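Local coordinates for DNA replication and repair protein RecF (Caldanaerobacter subterraneus subsp. tengcongensis, PDB 5Z69) that binds ATP and probably single-stranded DNA, and is thought to act in DNA replication, recombinational repair and the SOS response, at residues I201-M215 / L227-V240. Residues are numbered along the deposited sequence; the frame is centred on the assembly and turned at random.
Sequences IKVRNNYLEKLKNSM and LEIIYLNSAGVKEV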
loop_
_atom_site.group_PDB
_atom_site.type_symbol
_atom_site.label_atom_id
_atom_site.label_comp_id
_atom_site.label_asym_id
_atom_site.label_seq_id
_atom_site.Cartn_x
_atom_site.Cartn_y
_atom_site.Cartn_z
ATOM N N ILE A 201 12.934 4.556 -8.344
ATOM C CA ILE A 201 12.284 3.335 -7.875
ATOM C C ILE A 201 13.277 2.180 -7.884
ATOM O O ILE A 201 13.380 1.428 -6.912
ATOM C CB ILE A 201 11.054 2.990 -8.742
ATOM C CG1 ILE A 201 9.899 3.913 -8.365
ATOM C CG2 ILE A 201 10.658 1.512 -8.577
ATOM C CD1 ILE A 201 8.844 4.047 -9.442
ATOM N N LYS A 202 14.043 2.069 -8.964
ATOM C CA LYS A 202 15.011 0.983 -9.086
ATOM C C LYS A 202 16.020 0.997 -7.938
ATOM O O LYS A 202 16.299 -0.039 -7.326
ATOM C CB LYS A 202 15.749 1.058 -10.425
ATOM C CG LYS A 202 16.692 -0.118 -10.635
ATOM C CD LYS A 202 17.991 0.274 -11.315
ATOM C CE LYS A 202 18.918 1.017 -10.353
ATOM N NZ LYS A 202 20.253 1.352 -10.945
ATOM N N VAL A 203 16.559 2.170 -7.629
ATOM C CA VAL A 203 17.545 2.246 -6.568
ATOM C C VAL A 203 16.915 2.063 -5.190
ATOM O O VAL A 203 17.503 1.415 -4.310
ATOM C CB VAL A 203 18.305 3.580 -6.609
ATOM C CG1 VAL A 203 19.203 3.717 -5.369
ATOM C CG2 VAL A 203 19.105 3.679 -7.899
ATOM N N ARG A 204 15.729 2.628 -4.993
ATOM C CA ARG A 204 15.030 2.433 -3.726
ATOM C C ARG A 204 14.797 0.950 -3.466
ATOM O O ARG A 204 14.939 0.485 -2.328
ATOM C CB ARG A 204 13.696 3.172 -3.700
ATOM C CG ARG A 204 13.814 4.669 -3.453
ATOM C CD ARG A 204 12.432 5.306 -3.373
ATOM N NE ARG A 204 12.549 6.726 -3.092
ATOM C CZ ARG A 204 11.528 7.562 -2.994
ATOM N NH1 ARG A 204 10.281 7.125 -3.163
ATOM N NH2 ARG A 204 11.757 8.842 -2.733
ATOM N N ASN A 205 14.450 0.216 -4.525
ATOM C CA ASN A 205 14.251 -1.233 -4.413
ATOM C C ASN A 205 15.536 -1.944 -4.027
ATOM O O ASN A 205 15.541 -2.806 -3.142
ATOM C CB ASN A 205 13.730 -1.822 -5.720
ATOM C CG ASN A 205 13.251 -3.266 -5.556
ATOM O OD1 ASN A 205 12.249 -3.528 -4.897
ATOM N ND2 ASN A 205 13.982 -4.198 -6.141
ATOM N N ASN A 206 16.629 -1.595 -4.700
ATOM C CA ASN A 206 17.934 -2.161 -4.354
ATOM C C ASN A 206 18.251 -1.976 -2.869
ATOM O O ASN A 206 18.742 -2.891 -2.213
ATOM C CB ASN A 206 19.054 -1.533 -5.191
ATOM C CG ASN A 206 18.873 -1.743 -6.689
ATOM O OD1 ASN A 206 19.310 -0.916 -7.493
ATOM N ND2 ASN A 206 18.230 -2.842 -7.071
ATOM N N TYR A 207 17.961 -0.785 -2.345
ATOM C CA TYR A 207 18.293 -0.488 -0.954
ATOM C C TYR A 207 17.345 -1.248 -0.010
ATOM O O TYR A 207 17.773 -1.785 1.014
ATOM C CB TYR A 207 18.225 1.034 -0.660
ATOM C CG TYR A 207 18.664 1.367 0.746
ATOM C CD1 TYR A 207 19.989 1.734 1.016
ATOM C CD2 TYR A 207 17.771 1.311 1.811
ATOM C CE1 TYR A 207 20.398 2.025 2.309
ATOM C CE2 TYR A 207 18.171 1.597 3.099
ATOM C CZ TYR A 207 19.496 1.966 3.341
ATOM O OH TYR A 207 19.922 2.237 4.628
ATOM N N LEU A 208 16.063 -1.262 -0.349
ATOM C CA LEU A 208 15.079 -1.936 0.482
ATOM C C LEU A 208 15.352 -3.460 0.541
ATOM O O LEU A 208 15.170 -4.073 1.603
ATOM C CB LEU A 208 13.671 -1.624 -0.016
ATOM C CG LEU A 208 13.219 -0.195 0.291
ATOM C CD1 LEU A 208 11.946 0.060 -0.416
ATOM C CD2 LEU A 208 13.040 0.094 1.777
ATOM N N GLU A 209 15.782 -4.042 -0.581
ATOM C CA GLU A 209 16.297 -5.421 -0.606
ATOM C C GLU A 209 17.368 -5.613 0.432
ATOM O O GLU A 209 17.280 -6.508 1.258
ATOM C CB GLU A 209 16.920 -5.763 -1.960
ATOM C CG GLU A 209 15.955 -6.173 -3.078
ATOM C CD GLU A 209 16.709 -6.752 -4.265
ATOM O OE1 GLU A 209 16.557 -6.218 -5.388
ATOM O OE2 GLU A 209 17.450 -7.743 -4.056
ATOM N N LYS A 210 18.404 -4.774 0.377
ATOM C CA LYS A 210 19.485 -4.854 1.360
ATOM C C LYS A 210 18.975 -4.587 2.763
ATOM O O LYS A 210 19.383 -5.253 3.710
ATOM C CB LYS A 210 20.599 -3.872 1.013
ATOM C CG LYS A 210 21.320 -4.237 -0.247
ATOM C CD LYS A 210 22.278 -3.142 -0.685
ATOM C CE LYS A 210 23.113 -3.603 -1.867
ATOM N NZ LYS A 210 23.791 -2.471 -2.534
ATOM N N LEU A 211 18.070 -3.618 2.892
ATOM C CA LEU A 211 17.510 -3.282 4.192
ATOM C C LEU A 211 16.812 -4.502 4.798
ATOM O O LEU A 211 17.032 -4.839 5.958
ATOM C CB LEU A 211 16.529 -2.106 4.078
ATOM C CG LEU A 211 15.916 -1.676 5.414
ATOM C CD1 LEU A 211 17.053 -1.262 6.342
ATOM C CD2 LEU A 211 14.903 -0.539 5.273
ATOM N N LYS A 212 15.985 -5.174 4.007
ATOM C CA LYS A 212 15.258 -6.342 4.510
ATOM C C LYS A 212 16.221 -7.463 4.957
ATOM O O LYS A 212 16.093 -7.983 6.065
ATOM C CB LYS A 212 14.269 -6.839 3.449
ATOM C CG LYS A 212 13.209 -7.820 3.958
ATOM C CD LYS A 212 13.623 -9.256 3.733
ATOM C CE LYS A 212 13.832 -9.536 2.254
ATOM N NZ LYS A 212 15.235 -9.285 1.817
ATOM N N ASN A 213 17.196 -7.810 4.118
ATOM C CA ASN A 213 18.216 -8.803 4.487
ATOM C C ASN A 213 18.910 -8.512 5.812
ATOM O O ASN A 213 19.002 -9.377 6.683
ATOM C CB ASN A 213 19.309 -8.904 3.419
ATOM C CG ASN A 213 18.788 -9.337 2.072
ATOM O OD1 ASN A 213 17.784 -10.044 1.972
ATOM N ND2 ASN A 213 19.481 -8.920 1.014
ATOM N N SER A 214 19.428 -7.294 5.943
ATOM C CA SER A 214 20.168 -6.920 7.134
ATOM C C SER A 214 19.262 -6.847 8.356
ATOM O O SER A 214 19.637 -7.278 9.440
ATOM C CB SER A 214 20.880 -5.574 6.928
ATOM O OG SER A 214 21.718 -5.298 8.029
ATOM N N MET A 215 18.066 -6.302 8.184
ATOM C CA MET A 215 17.146 -6.192 9.306
ATOM C C MET A 215 16.645 -7.551 9.772
ATOM O O MET A 215 16.391 -7.732 10.959
ATOM C CB MET A 215 15.929 -5.346 8.956
ATOM C CG MET A 215 16.150 -3.876 8.842
ATOM S SD MET A 215 14.541 -3.143 8.499
ATOM C CE MET A 215 13.856 -2.924 10.110
ATOM N N LEU A 227 11.119 -10.760 9.726
ATOM C CA LEU A 227 10.912 -9.452 9.092
ATOM C C LEU A 227 10.570 -9.580 7.625
ATOM O O LEU A 227 11.234 -10.311 6.883
ATOM C CB LEU A 227 12.165 -8.553 9.221
ATOM C CG LEU A 227 12.123 -7.063 8.808
ATOM C CD1 LEU A 227 12.452 -6.772 7.347
ATOM C CD2 LEU A 227 10.825 -6.434 9.198
ATOM N N GLU A 228 9.557 -8.836 7.205
ATOM C CA GLU A 228 9.338 -8.620 5.787
ATOM C C GLU A 228 9.202 -7.112 5.487
ATOM O O GLU A 228 8.741 -6.332 6.328
ATOM C CB GLU A 228 8.099 -9.391 5.289
ATOM C CG GLU A 228 7.988 -9.445 3.759
ATOM C CD GLU A 228 9.285 -9.887 3.101
ATOM O OE1 GLU A 228 10.107 -9.013 2.747
ATOM O OE2 GLU A 228 9.491 -11.111 2.953
ATOM N N ILE A 229 9.622 -6.709 4.289
ATOM C CA ILE A 229 9.468 -5.327 3.852
ATOM C C ILE A 229 8.751 -5.269 2.524
ATOM O O ILE A 229 9.194 -5.881 1.556
ATOM C CB ILE A 229 10.845 -4.599 3.723
ATOM C CG1 ILE A 229 11.407 -4.306 5.109
ATOM C CG2 ILE A 229 10.711 -3.291 2.948
ATOM C CD1 ILE A 229 12.681 -3.567 5.096
ATOM N N ILE A 230 7.652 -4.520 2.480
ATOM C CA ILE A 230 6.888 -4.344 1.244
ATOM C C ILE A 230 7.044 -2.927 0.703
ATOM O O ILE A 230 6.711 -1.955 1.376
ATOM C CB ILE A 230 5.381 -4.623 1.444
ATOM C CG1 ILE A 230 5.169 -5.980 2.115
ATOM C CG2 ILE A 230 4.648 -4.549 0.106
ATOM C CD1 ILE A 230 5.723 -7.125 1.317
ATOM N N TYR A 231 7.549 -2.828 -0.520
ATOM C CA TYR A 231 7.780 -1.551 -1.167
ATOM C C TYR A 231 6.578 -1.181 -2.028
ATOM O O TYR A 231 6.373 -1.739 -3.108
ATOM C CB TYR A 231 9.074 -1.614 -2.002
ATOM C CG TYR A 231 9.420 -0.360 -2.796
ATOM C CD1 TYR A 231 8.885 0.891 -2.466
ATOM C CD2 TYR A 231 10.286 -0.439 -3.882
ATOM C CE1 TYR A 231 9.201 2.018 -3.201
ATOM C CE2 TYR A 231 10.618 0.684 -4.620
ATOM C CZ TYR A 231 10.078 1.904 -4.272
ATOM O OH TYR A 231 10.401 2.996 -5.025
ATOM N N LEU A 232 5.792 -0.225 -1.538
ATOM C CA LEU A 232 4.633 0.277 -2.268
ATOM C C LEU A 232 5.046 1.351 -3.262
ATOM O O LEU A 232 4.812 2.549 -3.025
ATOM C CB LEU A 232 3.587 0.838 -1.300
ATOM C CG LEU A 232 3.138 -0.114 -0.191
ATOM C CD1 LEU A 232 1.944 0.465 0.556
ATOM C CD2 LEU A 232 2.806 -1.467 -0.792
ATOM N N ASN A 233 5.655 0.936 -4.371
ATOM C CA ASN A 233 6.111 1.904 -5.365
ATOM C C ASN A 233 4.976 2.420 -6.248
ATOM O O ASN A 233 3.874 1.836 -6.303
ATOM C CB ASN A 233 7.232 1.316 -6.228
ATOM C CG ASN A 233 6.764 0.191 -7.115
ATOM O OD1 ASN A 233 6.144 0.421 -8.156
ATOM N ND2 ASN A 233 7.084 -1.036 -6.727
ATOM N N SER A 234 5.252 3.518 -6.939
ATOM C CA SER A 234 4.207 4.264 -7.637
ATOM C C SER A 234 3.914 3.686 -9.020
ATOM O O SER A 234 3.000 4.146 -9.707
ATOM C CB SER A 234 4.598 5.737 -7.763
ATOM O OG SER A 234 5.965 5.875 -8.127
ATOM N N ALA A 235 4.709 2.701 -9.421
ATOM C CA ALA A 235 4.544 2.031 -10.702
ATOM C C ALA A 235 3.589 0.837 -10.545
ATOM O O ALA A 235 3.189 0.252 -11.541
ATOM C CB ALA A 235 5.875 1.565 -11.245
ATOM N N GLY A 236 3.275 0.502 -9.292
ATOM C CA GLY A 236 2.350 -0.543 -8.928
ATOM C C GLY A 236 2.975 -1.910 -9.228
ATOM O O GLY A 236 2.295 -2.914 -9.326
ATOM N N VAL A 237 4.304 -1.937 -9.333
ATOM C CA VAL A 237 4.987 -3.164 -9.754
ATOM C C VAL A 237 5.447 -3.952 -8.508
ATOM O O VAL A 237 6.203 -3.423 -7.668
ATOM C CB VAL A 237 6.174 -2.791 -10.671
ATOM C CG1 VAL A 237 7.067 -3.990 -11.008
ATOM C CG2 VAL A 237 5.672 -2.168 -11.939
ATOM N N LYS A 238 4.954 -5.177 -8.354
ATOM C CA LYS A 238 5.187 -5.954 -7.121
ATOM C C LYS A 238 6.605 -6.531 -7.060
ATOM O O LYS A 238 7.093 -6.857 -5.978
ATOM C CB LYS A 238 4.151 -7.080 -6.971
ATOM C CG LYS A 238 3.583 -7.217 -5.545
ATOM C CD LYS A 238 3.244 -8.659 -5.193
ATOM C CE LYS A 238 2.399 -9.308 -6.275
ATOM N NZ LYS A 238 2.222 -10.780 -6.054
ATOM N N GLU A 239 7.245 -6.644 -8.227
ATOM C CA GLU A 239 8.636 -7.086 -8.351
ATOM C C GLU A 239 9.397 -6.244 -9.407
ATOM O O GLU A 239 9.213 -6.472 -10.593
ATOM C CB GLU A 239 8.656 -8.577 -8.718
ATOM N N VAL A 240 10.251 -5.300 -8.992
ATOM C CA VAL A 240 10.722 -4.244 -9.899
ATOM C C VAL A 240 12.117 -4.549 -10.496
ATOM O O VAL A 240 13.078 -4.797 -9.769
ATOM C CB VAL A 240 10.678 -2.811 -9.152
ATOM C CG1 VAL A 240 9.504 -2.690 -8.089
ATOM C CG2 VAL A 240 12.000 -2.397 -8.539
#
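Helix 186-222 is followed by an antiparallel edge strand, 227-232, that packs back along it, with Tyr-231, near the end of the strand, meeting Leu-208 of the helix. The two axes run nearly antiparallel (166°), and no hydrogen bond joins segments 201-215 and 227-240; the contact rests on van der Waals packing, chiefly of side chains. Leu-208 CD1 makes a CH-pi contact over one ring face, 3.9 Å from the centroid of Tyr-231; Asn-233 CB covers the opposite face. With CG anti to the backbone N (chi1 177°), the ring stands up against the helix, Tyr-231 OH 3.4 Å from Ile-201 CA. Asn-205 OD1 lies in plane at the ring edge, the amide only 23° from coplanar. Glu-274 accepts from Tyr-231 OH and forms a salt bridge with Arg-204, which also pairs with Asp-145. A leucine in place of Tyr-231 would probably cost Glu-274 one of its hydroxyl partners and leave Leu-208 CD1 without a ring face to lie on. Farther along, Ile-229 CD1 lies 3.8 Å from Leu-211 CD2, while Lys-212 CG rests 3.6 Å from Leu-227 CD1. Beyond the strand, Asn-233 OD1 accepts from Ala-235 N, an Asx turn, and also from Val-237 N. The arrangement is typical of a helix packed lengthwise on a small antiparallel sheet, here 227-232 beside 275-280.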